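Local coordinates for cytochrome C (PDB 5LO9), which probably interconverts thiosulfate and tetrathionate, passing electrons through four covalently bound c-type hemes in a single fused TsdBA chain, at residues 326-331 against 346-351; 330-335 against 477-482; 427-432 against 473-478. All blocks are in the same frame, centred on the assembly; numbering follows the deposited sequence.

Contact 1: residues 326-331 against 346-351. With HEC (heme c), chain E; THJ (thiosulfate), chain J; EDO (1,2-ethanediol), chain B.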
# COMPACT_ATOMS: atom_id res chain seq x y z
N ARG A 326 5.62 -0.90 8.97
CA ARG A 326 5.17 -1.90 9.92
C ARG A 326 5.94 -3.19 9.75
O ARG A 326 6.46 -3.75 10.73
CB ARG A 326 3.66 -2.09 9.72
CG ARG A 326 2.96 -3.08 10.58
CD ARG A 326 3.41 -2.93 11.99
NE ARG A 326 2.28 -3.06 12.88
CZ ARG A 326 2.31 -3.74 14.01
NH1 ARG A 326 3.42 -4.40 14.36
NH2 ARG A 326 1.21 -3.78 14.77
N ILE A 327 6.07 -3.65 8.52
CA ILE A 327 6.78 -4.89 8.26
C ILE A 327 8.23 -4.78 8.71
O ILE A 327 8.81 -5.75 9.24
CB ILE A 327 6.68 -5.24 6.76
CG1 ILE A 327 5.26 -5.65 6.46
CG2 ILE A 327 7.60 -6.39 6.38
CD1 ILE A 327 4.95 -5.67 5.00
N GLN A 328 8.85 -3.62 8.54
CA GLN A 328 10.20 -3.44 9.06
C GLN A 328 10.23 -3.47 10.59
O GLN A 328 11.20 -3.94 11.18
CB GLN A 328 10.79 -2.15 8.54
CG GLN A 328 11.01 -2.19 7.05
CD GLN A 328 11.45 -0.85 6.52
OE1 GLN A 328 10.89 0.20 6.87
NE2 GLN A 328 12.49 -0.87 5.71
N GLY A 329 9.16 -3.00 11.23
CA GLY A 329 9.07 -3.14 12.68
C GLY A 329 9.11 -4.59 13.11
O GLY A 329 9.84 -4.95 14.04
N CYS A 330 8.34 -5.44 12.44
CA CYS A 330 8.36 -6.87 12.72
C CYS A 330 9.75 -7.47 12.54
O CYS A 330 10.17 -8.35 13.31
CB CYS A 330 7.33 -7.56 11.83
SG CYS A 330 5.67 -7.51 12.54
N PHE A 331 10.50 -7.01 11.54
CA PHE A 331 11.86 -7.53 11.40
C PHE A 331 12.72 -7.04 12.55
O PHE A 331 13.56 -7.79 13.06
CB PHE A 331 12.47 -7.12 10.06
CG PHE A 331 12.21 -8.08 8.91
CD1 PHE A 331 13.04 -9.15 8.69
CD2 PHE A 331 11.15 -7.88 8.04
CE1 PHE A 331 12.82 -10.04 7.63
CE2 PHE A 331 10.93 -8.76 6.96
CZ PHE A 331 11.75 -9.84 6.77
N PRO A 346 15.30 -5.18 6.44
CA PRO A 346 15.49 -5.18 4.99
C PRO A 346 15.23 -3.81 4.41
O PRO A 346 14.42 -3.04 4.94
CB PRO A 346 14.46 -6.19 4.49
CG PRO A 346 14.03 -6.92 5.69
CD PRO A 346 14.16 -6.00 6.85
N GLU A 347 15.92 -3.51 3.30
CA GLU A 347 15.71 -2.23 2.62
C GLU A 347 14.27 -2.10 2.18
O GLU A 347 13.63 -3.08 1.74
CB GLU A 347 16.64 -2.09 1.42
CG GLU A 347 17.82 -1.11 1.60
CD GLU A 347 18.68 -1.02 0.34
OE1 GLU A 347 18.09 -0.97 -0.78
OE2 GLU A 347 19.93 -1.00 0.47
N THR A 348 13.76 -0.89 2.31
CA THR A 348 12.32 -0.68 2.15
C THR A 348 11.87 -0.78 0.68
O THR A 348 10.78 -1.32 0.42
CB THR A 348 11.91 0.65 2.82
OG1 THR A 348 10.62 1.06 2.32
CG2 THR A 348 12.98 1.74 2.67
N ASN A 349 12.69 -0.39 -0.32
CA ASN A 349 12.32 -0.66 -1.71
C ASN A 349 13.01 -1.88 -2.29
O ASN A 349 13.04 -2.05 -3.52
CB ASN A 349 12.55 0.55 -2.61
CG ASN A 349 11.47 1.58 -2.44
OD1 ASN A 349 10.34 1.27 -2.09
ND2 ASN A 349 11.80 2.80 -2.72
N GLY A 350 13.46 -2.80 -1.45
CA GLY A 350 14.04 -4.05 -1.93
C GLY A 350 13.03 -5.14 -2.25
O GLY A 350 11.82 -5.04 -2.02
N LEU A 351 13.57 -6.25 -2.72
CA LEU A 351 12.70 -7.32 -3.20
C LEU A 351 11.93 -7.99 -2.06
O LEU A 351 10.83 -8.51 -2.29
CB LEU A 351 13.51 -8.35 -3.99
CG LEU A 351 12.66 -9.17 -4.94
CD1 LEU A 351 12.15 -8.25 -6.03
CD2 LEU A 351 13.42 -10.31 -5.54
FE HEC E . 3.70 -9.73 12.96
CHA HEC E . 1.13 -7.48 13.78
CHB HEC E . 3.59 -8.69 9.62
CHC HEC E . 6.46 -11.80 12.20
CHD HEC E . 3.54 -11.05 16.13
NA HEC E . 2.56 -8.35 11.91
C1A HEC E . 1.61 -7.56 12.41
C2A HEC E . 1.00 -6.67 11.40
C3A HEC E . 1.70 -7.02 10.18
C4A HEC E . 2.66 -8.07 10.60
CMA HEC E . 1.47 -6.45 8.83
CAA HEC E . -0.13 -5.68 11.61
CBA HEC E . -1.43 -6.45 11.82
CGA HEC E . -2.62 -5.52 11.89
O1A HEC E . -3.75 -6.03 11.71
O2A HEC E . -2.46 -4.28 12.14
NB HEC E . 4.83 -10.17 11.26
C1B HEC E . 4.62 -9.65 10.03
C2B HEC E . 5.58 -10.14 9.03
C3B HEC E . 6.43 -11.04 9.79
C4B HEC E . 5.88 -10.98 11.16
CMB HEC E . 5.64 -9.81 7.58
CAB HEC E . 7.60 -11.82 9.29
CBB HEC E . 8.66 -10.82 8.85
NC HEC E . 4.82 -11.16 13.99
C1C HEC E . 5.85 -11.89 13.53
C2C HEC E . 6.35 -12.88 14.51
C3C HEC E . 5.49 -12.64 15.68
C4C HEC E . 4.57 -11.57 15.23
CMC HEC E . 7.49 -13.85 14.31
CAC HEC E . 5.44 -13.35 17.02
CBC HEC E . 6.79 -13.42 17.66
ND HEC E . 2.55 -9.31 14.64
C1D HEC E . 2.64 -9.94 15.80
C2D HEC E . 1.69 -9.44 16.81
C3D HEC E . 0.95 -8.36 16.14
C4D HEC E . 1.59 -8.38 14.80
CMD HEC E . 1.58 -9.96 18.20
CAD HEC E . -0.17 -7.47 16.65
CBD HEC E . 0.16 -6.65 17.92
CGD HEC E . 1.29 -5.61 17.85
O1D HEC E . 2.45 -5.89 17.43
O2D HEC E . 1.04 -4.45 18.27
S1 THJ J . 5.89 -6.34 15.90
O1 THJ J . 6.27 -5.01 15.32
O2 THJ J . 4.97 -6.18 17.07
O3 THJ J . 7.12 -6.97 16.44
S2 THJ J . 5.23 -7.47 14.59
C1 EDO B . 10.26 0.91 11.37
O1 EDO B . 10.79 1.23 10.03
C2 EDO B . 11.18 0.12 12.38
O2 EDO B . 12.61 0.03 12.09
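The dense part of this contact is a sandwich around F331. P346 CG sits squarely over the centre of the phenyl ring, 3.6 Å from the centroid and 1° off its normal, a CH-pi contact that suits a compact, rigid proline ring with a C-H pointing at the phenyl face. The opposite face receives CBB of the heme, 3.6 Å from F331 CE2 and offset toward the rim. L356 of helix 351-363 also packs on F331; an alanine in place of F331 would lose the ring between proline and heme and would probably loosen the packing of helix 323-332 against the heme and helix 351-363. Helix 323-332 carries residues of the thiosulfate pocket, consistent with the substrate site of a TsdA-type thiosulfate dehydrogenase: C330 SG is bonded to thiosulfate S2. That sulfur, C330 SG, stands 3.0 Å from heme FE. One turn before C330, R326 NH1 lies 3.1 Å from thiosulfate O1. On the looser flank Q328 extends, its NE2 donating to P346 O at 3.0 Å, nearly along the carbonyl axis. T348 CB lies 3.3 Å from Q328 NE2. Q328 OE1 accepts a weak bond from an ethanediol, and Q328 packs on N349 of the second subunit.

Contact 2: residues 330-335 against 477-482. With HEC (heme c), chain E; THJ (thiosulfate), chain J.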
# COMPACT_ATOMS: atom_id res chain seq x y z
N CYS A 330 8.34 -5.44 12.44
CA CYS A 330 8.36 -6.87 12.72
C CYS A 330 9.75 -7.47 12.54
O CYS A 330 10.17 -8.35 13.31
CB CYS A 330 7.33 -7.56 11.83
SG CYS A 330 5.67 -7.51 12.54
N PHE A 331 10.50 -7.01 11.54
CA PHE A 331 11.86 -7.53 11.40
C PHE A 331 12.72 -7.04 12.55
O PHE A 331 13.56 -7.79 13.06
CB PHE A 331 12.47 -7.12 10.06
CG PHE A 331 12.21 -8.08 8.91
CD1 PHE A 331 13.04 -9.15 8.69
CD2 PHE A 331 11.15 -7.88 8.04
CE1 PHE A 331 12.82 -10.04 7.63
CE2 PHE A 331 10.93 -8.76 6.96
CZ PHE A 331 11.75 -9.84 6.77
N ARG A 332 12.50 -5.80 12.99
CA ARG A 332 13.33 -5.23 14.04
C ARG A 332 13.09 -5.94 15.37
O ARG A 332 14.03 -6.11 16.15
CB ARG A 332 13.07 -3.73 14.19
CG ARG A 332 14.00 -3.06 15.20
CD ARG A 332 14.13 -1.53 15.12
NE ARG A 332 15.45 -1.10 15.63
CZ ARG A 332 15.71 -0.05 16.43
NH1 ARG A 332 14.74 0.75 16.86
NH2 ARG A 332 16.97 0.21 16.82
N TYR A 333 11.87 -6.35 15.66
CA TYR A 333 11.53 -6.86 16.98
C TYR A 333 11.22 -8.35 16.97
O TYR A 333 11.91 -9.11 17.64
CB TYR A 333 10.36 -6.08 17.58
CG TYR A 333 10.63 -4.60 17.69
CD1 TYR A 333 11.64 -4.12 18.48
CD2 TYR A 333 9.87 -3.67 16.99
CE1 TYR A 333 11.91 -2.74 18.57
CE2 TYR A 333 10.14 -2.31 17.08
CZ TYR A 333 11.16 -1.86 17.87
OH TYR A 333 11.42 -0.52 17.97
N SER A 334 10.22 -8.81 16.21
CA SER A 334 9.92 -10.24 16.23
C SER A 334 11.00 -11.09 15.56
O SER A 334 11.18 -12.25 15.96
CB SER A 334 8.57 -10.51 15.55
OG SER A 334 7.53 -9.82 16.19
N MET A 335 11.69 -10.58 14.54
CA MET A 335 12.79 -11.30 13.89
C MET A 335 14.18 -10.89 14.38
O MET A 335 15.18 -11.39 13.87
CB MET A 335 12.72 -11.09 12.36
CG MET A 335 11.31 -11.10 11.81
SD MET A 335 10.32 -12.62 12.09
CE MET A 335 11.34 -13.83 11.22
N GLN A 477 17.73 -8.69 23.98
CA GLN A 477 17.49 -7.35 24.47
C GLN A 477 16.61 -6.51 23.53
O GLN A 477 16.57 -6.71 22.30
CB GLN A 477 18.83 -6.65 24.67
CG GLN A 477 18.74 -5.25 25.21
CD GLN A 477 18.20 -5.20 26.58
OE1 GLN A 477 17.05 -4.85 26.81
NE2 GLN A 477 19.05 -5.56 27.54
N ASP A 478 15.93 -5.53 24.12
CA ASP A 478 15.20 -4.54 23.34
C ASP A 478 16.16 -3.79 22.42
O ASP A 478 17.22 -3.33 22.88
CB ASP A 478 14.49 -3.58 24.27
CG ASP A 478 13.44 -2.77 23.58
OD1 ASP A 478 13.69 -2.40 22.42
OD2 ASP A 478 12.39 -2.49 24.22
N PRO A 479 15.86 -3.68 21.12
CA PRO A 479 16.71 -2.85 20.23
C PRO A 479 16.80 -1.39 20.63
O PRO A 479 17.77 -0.74 20.24
CB PRO A 479 16.04 -3.01 18.87
CG PRO A 479 15.37 -4.34 18.95
CD PRO A 479 14.88 -4.46 20.36
N ARG A 480 15.84 -0.88 21.40
CA ARG A 480 15.82 0.47 21.95
C ARG A 480 16.59 0.57 23.27
O ARG A 480 16.56 1.62 23.92
CB ARG A 480 14.37 0.91 22.18
CG ARG A 480 13.54 0.84 20.89
CD ARG A 480 12.04 0.88 21.15
NE ARG A 480 11.55 -0.25 21.92
CZ ARG A 480 10.29 -0.42 22.28
NH1 ARG A 480 9.36 0.46 21.93
NH2 ARG A 480 9.95 -1.47 23.00
N PHE A 481 17.21 -0.52 23.70
CA PHE A 481 17.98 -0.50 24.94
C PHE A 481 18.94 0.67 24.95
O PHE A 481 19.66 0.92 23.98
CB PHE A 481 18.74 -1.83 25.10
CG PHE A 481 19.41 -2.01 26.45
CD1 PHE A 481 18.66 -1.96 27.63
CD2 PHE A 481 20.76 -2.29 26.53
CE1 PHE A 481 19.26 -2.14 28.87
CE2 PHE A 481 21.35 -2.48 27.77
CZ PHE A 481 20.59 -2.41 28.93
N ASP A 482 18.99 1.34 26.09
CA ASP A 482 19.81 2.53 26.29
C ASP A 482 21.08 2.25 27.10
O ASP A 482 21.96 3.11 27.15
CB ASP A 482 18.93 3.56 27.00
CG ASP A 482 19.66 4.33 28.06
OD1 ASP A 482 20.10 5.46 27.73
OD2 ASP A 482 19.77 3.82 29.20
FE HEC E . 3.70 -9.73 12.96
CHA HEC E . 1.13 -7.48 13.78
CHB HEC E . 3.59 -8.69 9.62
CHC HEC E . 6.46 -11.80 12.20
CHD HEC E . 3.54 -11.05 16.13
NA HEC E . 2.56 -8.35 11.91
C1A HEC E . 1.61 -7.56 12.41
C2A HEC E . 1.00 -6.67 11.40
C3A HEC E . 1.70 -7.02 10.18
C4A HEC E . 2.66 -8.07 10.60
CMA HEC E . 1.47 -6.45 8.83
CAA HEC E . -0.13 -5.68 11.61
CBA HEC E . -1.43 -6.45 11.82
CGA HEC E . -2.62 -5.52 11.89
O1A HEC E . -3.75 -6.03 11.71
O2A HEC E . -2.46 -4.28 12.14
NB HEC E . 4.83 -10.17 11.26
C1B HEC E . 4.62 -9.65 10.03
C2B HEC E . 5.58 -10.14 9.03
C3B HEC E . 6.43 -11.04 9.79
C4B HEC E . 5.88 -10.98 11.16
CMB HEC E . 5.64 -9.81 7.58
CAB HEC E . 7.60 -11.82 9.29
CBB HEC E . 8.66 -10.82 8.85
NC HEC E . 4.82 -11.16 13.99
C1C HEC E . 5.85 -11.89 13.53
C2C HEC E . 6.35 -12.88 14.51
C3C HEC E . 5.49 -12.64 15.68
C4C HEC E . 4.57 -11.57 15.23
CMC HEC E . 7.49 -13.85 14.31
CAC HEC E . 5.44 -13.35 17.02
CBC HEC E . 6.79 -13.42 17.66
ND HEC E . 2.55 -9.31 14.64
C1D HEC E . 2.64 -9.94 15.80
C2D HEC E . 1.69 -9.44 16.81
C3D HEC E . 0.95 -8.36 16.14
C4D HEC E . 1.59 -8.38 14.80
CMD HEC E . 1.58 -9.96 18.20
CAD HEC E . -0.17 -7.47 16.65
CBD HEC E . 0.16 -6.65 17.92
CGD HEC E . 1.29 -5.61 17.85
O1D HEC E . 2.45 -5.89 17.43
O2D HEC E . 1.04 -4.45 18.27
S1 THJ J . 5.89 -6.34 15.90
O1 THJ J . 6.27 -5.01 15.32
O2 THJ J . 4.97 -6.18 17.07
O3 THJ J . 7.12 -6.97 16.44
S2 THJ J . 5.23 -7.47 14.59
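The segment 330-335, whose first residues lie on helix 323-332, passes beside a turn, the CA atoms of Y333 and P479 lying 7.3 Å apart, the shortest such spacing between the segments. A hydrogen bond from M335 N to C330 O gathers in the chain past R332, while D478 to F481 form a type I beta turn, overlapped by an Asx turn in which D478 OD1 accepts from R480 N. P479 takes the second place of the beta turn, where its fixed phi suits the bend. The turn belongs to the loop between helices 460-470 and 485-492, and no hydrogen bond joins it to the other segment. P479 does the packing instead: CD meets the edge of the Y333 ring, 3.8 Å from CD1, and CB lies over a face of the R332 guanidinium, 3.8 Å from NE. R332 is extended, and its CG rests over the centre of the Y333 ring. R480 CD touches Y333 OH at 3.5 Å, while its guanidinium holds D478 in a side-on salt bridge, NE to OD1 and NH2 to OD2, so OD1 takes both N and NE of R480. Toward the heme, Y333 CB stands 3.5 Å from thiosulfate O3, the oxygen to which S334 OG donates at 2.9 Å.

Contact 3: residues 427-432 against 473-478. With HEC (heme c), chain E.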
# COMPACT_ATOMS: atom_id res chain seq x y z
N PRO A 427 17.63 -17.09 23.54
CA PRO A 427 18.29 -16.25 22.53
C PRO A 427 17.79 -16.43 21.10
O PRO A 427 18.17 -15.63 20.25
CB PRO A 427 19.76 -16.65 22.65
CG PRO A 427 19.73 -18.02 23.26
CD PRO A 427 18.57 -18.00 24.20
N ARG A 428 17.00 -17.46 20.80
CA ARG A 428 16.48 -17.64 19.45
C ARG A 428 14.99 -17.33 19.34
O ARG A 428 14.35 -17.69 18.34
CB ARG A 428 16.76 -19.06 18.98
CG ARG A 428 18.15 -19.52 19.28
CD ARG A 428 19.17 -18.72 18.59
NE ARG A 428 19.07 -18.82 17.15
CZ ARG A 428 19.54 -17.89 16.34
NH1 ARG A 428 20.12 -16.81 16.86
NH2 ARG A 428 19.41 -18.03 15.03
N SER A 429 14.42 -16.65 20.33
CA SER A 429 13.02 -16.25 20.30
C SER A 429 12.90 -14.78 19.89
O SER A 429 13.88 -14.10 19.61
CB SER A 429 12.42 -16.51 21.67
OG SER A 429 11.05 -16.22 21.70
N TYR A 430 11.68 -14.29 19.85
CA TYR A 430 11.46 -12.87 19.61
C TYR A 430 12.06 -12.05 20.74
O TYR A 430 12.19 -12.53 21.87
CB TYR A 430 9.96 -12.57 19.49
CG TYR A 430 9.09 -13.14 20.60
CD1 TYR A 430 8.89 -12.44 21.81
CD2 TYR A 430 8.46 -14.37 20.45
CE1 TYR A 430 8.09 -12.94 22.81
CE2 TYR A 430 7.63 -14.89 21.47
CZ TYR A 430 7.46 -14.16 22.64
OH TYR A 430 6.66 -14.64 23.64
N ASN A 431 12.41 -10.79 20.44
CA ASN A 431 13.15 -10.00 21.42
C ASN A 431 12.19 -9.19 22.29
O ASN A 431 10.96 -9.26 22.15
CB ASN A 431 14.27 -9.16 20.74
CG ASN A 431 13.77 -7.91 19.95
OD1 ASN A 431 12.77 -7.24 20.28
ND2 ASN A 431 14.57 -7.55 18.93
N TRP A 432 12.76 -8.43 23.23
CA TRP A 432 11.99 -7.78 24.29
C TRP A 432 11.17 -6.60 23.78
O TRP A 432 10.37 -6.05 24.54
CB TRP A 432 12.91 -7.30 25.41
CG TRP A 432 13.20 -8.30 26.50
CD1 TRP A 432 14.40 -8.94 26.74
CD2 TRP A 432 12.31 -8.75 27.50
NE1 TRP A 432 14.29 -9.75 27.84
CE2 TRP A 432 13.01 -9.65 28.32
CE3 TRP A 432 10.98 -8.47 27.79
CZ2 TRP A 432 12.42 -10.29 29.40
CZ3 TRP A 432 10.39 -9.10 28.87
CH2 TRP A 432 11.11 -10.00 29.66
N HIS A 473 10.64 -14.91 31.02
CA HIS A 473 11.96 -15.48 30.76
C HIS A 473 12.82 -14.47 30.01
O HIS A 473 12.31 -13.56 29.35
CB HIS A 473 11.83 -16.75 29.91
CG HIS A 473 11.20 -17.91 30.60
ND1 HIS A 473 9.84 -18.07 30.73
CD2 HIS A 473 11.76 -19.01 31.17
CE1 HIS A 473 9.58 -19.19 31.37
NE2 HIS A 473 10.73 -19.79 31.64
N GLU A 474 14.13 -14.64 30.09
CA GLU A 474 14.94 -13.74 29.28
C GLU A 474 14.84 -14.13 27.82
O GLU A 474 14.56 -15.28 27.47
CB GLU A 474 16.42 -13.74 29.70
CG GLU A 474 16.72 -12.87 30.91
CD GLU A 474 16.55 -11.36 30.67
OE1 GLU A 474 16.52 -10.92 29.50
OE2 GLU A 474 16.43 -10.61 31.67
N ARG A 475 15.11 -13.15 26.97
CA ARG A 475 15.11 -13.25 25.51
C ARG A 475 15.98 -12.10 25.04
O ARG A 475 16.36 -11.27 25.88
CB ARG A 475 13.70 -13.12 24.93
CG ARG A 475 13.05 -11.77 25.29
CD ARG A 475 11.62 -11.64 24.79
NE ARG A 475 10.73 -12.57 25.48
CZ ARG A 475 10.41 -13.78 25.03
NH1 ARG A 475 10.90 -14.24 23.87
NH2 ARG A 475 9.60 -14.53 25.74
N PRO A 476 16.26 -11.96 23.75
CA PRO A 476 17.18 -10.91 23.31
C PRO A 476 16.73 -9.52 23.71
O PRO A 476 15.54 -9.21 23.81
CB PRO A 476 17.20 -11.08 21.80
CG PRO A 476 16.91 -12.54 21.58
CD PRO A 476 15.87 -12.84 22.64
N GLN A 477 17.73 -8.69 23.98
CA GLN A 477 17.49 -7.35 24.47
C GLN A 477 16.61 -6.51 23.53
O GLN A 477 16.57 -6.71 22.30
CB GLN A 477 18.83 -6.65 24.67
CG GLN A 477 18.74 -5.25 25.21
CD GLN A 477 18.20 -5.20 26.58
OE1 GLN A 477 17.05 -4.85 26.81
NE2 GLN A 477 19.05 -5.56 27.54
N ASP A 478 15.93 -5.53 24.12
CA ASP A 478 15.20 -4.54 23.34
C ASP A 478 16.16 -3.79 22.42
O ASP A 478 17.22 -3.33 22.88
CB ASP A 478 14.49 -3.58 24.27
CG ASP A 478 13.44 -2.77 23.58
OD1 ASP A 478 13.69 -2.40 22.42
OD2 ASP A 478 12.39 -2.49 24.22
FE HEC E . 3.70 -9.73 12.96
CHA HEC E . 1.13 -7.48 13.78
CHB HEC E . 3.59 -8.69 9.62
CHC HEC E . 6.46 -11.80 12.20
CHD HEC E . 3.54 -11.05 16.13
NA HEC E . 2.56 -8.35 11.91
C1A HEC E . 1.61 -7.56 12.41
C2A HEC E . 1.00 -6.67 11.40
C3A HEC E . 1.70 -7.02 10.18
C4A HEC E . 2.66 -8.07 10.60
CMA HEC E . 1.47 -6.45 8.83
CAA HEC E . -0.13 -5.68 11.61
CBA HEC E . -1.43 -6.45 11.82
CGA HEC E . -2.62 -5.52 11.89
O1A HEC E . -3.75 -6.03 11.71
O2A HEC E . -2.46 -4.28 12.14
NB HEC E . 4.83 -10.17 11.26
C1B HEC E . 4.62 -9.65 10.03
C2B HEC E . 5.58 -10.14 9.03
C3B HEC E . 6.43 -11.04 9.79
C4B HEC E . 5.88 -10.98 11.16
CMB HEC E . 5.64 -9.81 7.58
CAB HEC E . 7.60 -11.82 9.29
CBB HEC E . 8.66 -10.82 8.85
NC HEC E . 4.82 -11.16 13.99
C1C HEC E . 5.85 -11.89 13.53
C2C HEC E . 6.35 -12.88 14.51
C3C HEC E . 5.49 -12.64 15.68
C4C HEC E . 4.57 -11.57 15.23
CMC HEC E . 7.49 -13.85 14.31
CAC HEC E . 5.44 -13.35 17.02
CBC HEC E . 6.79 -13.42 17.66
ND HEC E . 2.55 -9.31 14.64
C1D HEC E . 2.64 -9.94 15.80
C2D HEC E . 1.69 -9.44 16.81
C3D HEC E . 0.95 -8.36 16.14
C4D HEC E . 1.59 -8.38 14.80
CMD HEC E . 1.58 -9.96 18.20
CAD HEC E . -0.17 -7.47 16.65
CBD HEC E . 0.16 -6.65 17.92
CGD HEC E . 1.29 -5.61 17.85
O1D HEC E . 2.45 -5.89 17.43
O2D HEC E . 1.04 -4.45 18.27
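H473 points its CB away from the other loop and meets it through its backbone, the carbonyl O lying 3.3 Å from W432 CZ2. E474 comes next with a chain bent at chi2, which brings OE1 to 3.0 Å from W432 NE1; OE1 lies near the indole plane, but the N-H meets the carboxylate from above its plane. Backbone nitrogens of G514 and G512 also bind E474, which would help to stabilise its charge. R475 carries the centre. CG lies 3.4 Å from the centroid of the five-membered ring of W432, a CH-pi contact, and the bend at chi3 lays the guanidinium flat on Y430, the planes only 6° apart. In the guanidinium plane NH1 donates to S429 OG and Y430 O, 2.9 Å each, so stacking and two bonds hold the buried group. Y430 in turn touches CBC of the heme, and its OH is hydrogen-bonded to N471 OD1. The two loops belong to the C-terminal cytochrome c domain: one follows the hairpin 413-421, the other leaves helix 460-470. P476 cannot donate from its nitrogen, yet its O accepts from W432 N at 2.9 Å, nearly along the carbonyl axis, and its ring packs beside N431 CB and P427 O. Q477 O passes 3.7 Å from N431 CB. D478 then brings its CB to 4.2 Å from W432 CB, its carboxylate being engaged by R480 and H493.

How the contacts relate
Contacts 1 and 2 both start on helix 323-332, which presents C330 and F331 to the same heme; their centres are about 14 Å apart, and both reach the thiosulfate bonded to C330. Contacts 2 and 3 end on the same loop, between helices 460-470 and 485-492, sharing Q477 and D478, with centres about 9 Å apart. N431 joins these two: its ND2 is a probable hydrogen-bond donor to R332 O at 3.2 Å, and its N to Y333 O at 3.3 Å. Y430 of contact 3 lies against this heme, CD2 3.4 Å from CBC, with another heme c about 4 Å from its side chain. Contact 1, about 20 Å from contact 3 between centres, braces the helix with the loop leading to helix 351-363.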